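PDB 1AW9: glutathione s-transferase III from Zea mays, which conjugates glutathione to electrophilic compounds and so detoxifies herbicides in maize. Local coordinates for the interface of chains A and B. Sequence-based numbering; all coordinates share one arbitrary frame. Chains: chain A/B, Glutathione s-transferase III.

The interface of chains A and B. Residues chain A 36-41; chain B 117-118, 176-179.
A loop of chain A, residues 36-41, meets the last turns of helix 92-122 of chain B, the end of its helix 169-176 and the loop that follows. Much of the A loop is poorly ordered. B:Lys177 has the largest hidden surface of the patch, 85 Å². Its CG stands anti to the carbonyl carbon (chi1 -64°), and the chain runs extended until it bends at chi4. Its methylenes cross the A:Thr37 side chain obliquely, with CD 3.6 Å from the methyl CG2 of A:Thr37. Further back, its CG lies 3.7 Å from A:Ala39 CB. The end of the chain lies alongside the backbone carbonyl of A:Thr37, with CE 3.3 Å and the side-chain amino nitrogen NZ 3.4 Å from A:Thr37 O. An alanine at B:Lys177 would remove the arm beyond CB with its amino group, and would probably loosen the packing against A:Thr37 and A:Ala39. A:Lys41, bent at chi2 and chi3, lays its methylenes along the carbonyl of B:Thr178, with CG 3.5 Å from B:Thr178 O. Waters carry polar links across. One lies 3.1 Å from A:Lys41 NZ, and it also joins the backbone N of A:His40 to B:Ser176 O at the helix end. Another joins the hydroxyl OG1 of A:Thr36, at 2.9 Å, to the carbonyl B:Leu117 O. The patch is part of the two-fold dimer interface of this Phi-class enzyme. A:His40 and A:Lys41 are likely glutathione ligands, so the partner chain may steady the loop that carries them.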
# COMPACT_ATOMS: atom_id res chain seq x y z
N THR A 36 12.16 24.76 1.73
CA THR A 36 13.42 24.20 1.30
C THR A 36 13.64 24.59 -0.16
O THR A 36 14.76 24.50 -0.67
CB THR A 36 13.40 22.65 1.41
OG1 THR A 36 12.31 22.11 0.63
CG2 THR A 36 13.27 22.19 2.88
N THR A 37 12.59 25.13 -0.77
CA THR A 37 12.54 25.53 -2.18
C THR A 37 13.63 26.51 -2.64
O THR A 37 13.48 27.15 -3.66
CB THR A 37 11.10 26.09 -2.58
OG1 THR A 37 10.08 25.50 -1.75
CG2 THR A 37 10.78 25.77 -4.05
N GLY A 38 14.70 26.63 -1.87
CA GLY A 38 15.80 27.50 -2.24
C GLY A 38 17.05 26.68 -2.59
O GLY A 38 18.11 27.26 -2.92
N ALA A 39 16.96 25.35 -2.46
CA ALA A 39 18.07 24.43 -2.76
C ALA A 39 19.28 24.50 -1.80
O ALA A 39 19.20 25.12 -0.72
CB ALA A 39 18.51 24.62 -4.23
N HIS A 40 20.40 23.85 -2.19
CA HIS A 40 21.66 23.76 -1.41
C HIS A 40 21.39 23.58 0.08
O HIS A 40 22.21 23.90 0.94
CB HIS A 40 22.61 24.94 -1.69
CG HIS A 40 22.23 26.21 -0.99
ND1 HIS A 40 21.04 26.87 -1.22
CD2 HIS A 40 22.92 26.96 -0.09
CE1 HIS A 40 21.01 27.97 -0.48
NE2 HIS A 40 22.13 28.05 0.21
N LYS A 41 20.20 23.04 0.29
CA LYS A 41 19.57 22.72 1.55
C LYS A 41 20.37 22.87 2.85
O LYS A 41 21.11 21.96 3.26
CB LYS A 41 18.95 21.31 1.44
CG LYS A 41 18.18 21.03 0.10
CD LYS A 41 19.11 20.78 -1.10
CE LYS A 41 20.16 19.71 -0.79
NZ LYS A 41 21.39 19.85 -1.63
N LEU B 117 8.59 15.73 -0.55
CA LEU B 117 9.57 16.60 0.09
C LEU B 117 9.33 18.10 -0.03
O LEU B 117 9.88 18.85 0.77
CB LEU B 117 10.98 16.25 -0.43
CG LEU B 117 11.45 14.80 -0.29
CD1 LEU B 117 12.68 14.52 -1.15
CD2 LEU B 117 11.73 14.51 1.17
N LEU B 118 8.54 18.53 -1.01
CA LEU B 118 8.25 19.96 -1.22
C LEU B 118 6.81 20.39 -1.00
O LEU B 118 6.57 21.36 -0.29
CB LEU B 118 8.64 20.39 -2.62
CG LEU B 118 10.12 20.60 -2.84
CD1 LEU B 118 10.33 21.03 -4.27
CD2 LEU B 118 10.63 21.66 -1.89
N SER B 176 16.48 19.63 -7.32
CA SER B 176 17.62 20.34 -6.74
C SER B 176 17.31 21.10 -5.45
O SER B 176 18.20 21.35 -4.67
CB SER B 176 18.28 21.26 -7.75
OG SER B 176 17.46 22.38 -8.02
N LYS B 177 16.04 21.40 -5.22
CA LYS B 177 15.62 22.09 -4.00
C LYS B 177 15.23 21.14 -2.88
O LYS B 177 14.75 21.56 -1.84
CB LYS B 177 14.46 23.02 -4.30
CG LYS B 177 14.95 24.05 -5.23
CD LYS B 177 13.90 24.98 -5.69
CE LYS B 177 14.58 26.05 -6.54
NZ LYS B 177 15.93 26.44 -5.98
N THR B 178 15.44 19.84 -3.10
CA THR B 178 15.10 18.87 -2.07
C THR B 178 16.36 18.27 -1.50
O THR B 178 17.46 18.42 -2.06
CB THR B 178 14.29 17.62 -2.62
OG1 THR B 178 15.15 16.79 -3.39
CG2 THR B 178 13.14 18.03 -3.46
N PRO B 179 16.21 17.53 -0.41
CA PRO B 179 17.33 16.86 0.24
C PRO B 179 17.83 15.74 -0.68
O PRO B 179 18.74 15.02 -0.31
CB PRO B 179 16.70 16.25 1.48
CG PRO B 179 15.56 17.19 1.80
CD PRO B 179 15.01 17.55 0.45
O HOH W 1 9.91 21.63 2.11
O HOH W 2 21.36 21.64 -4.11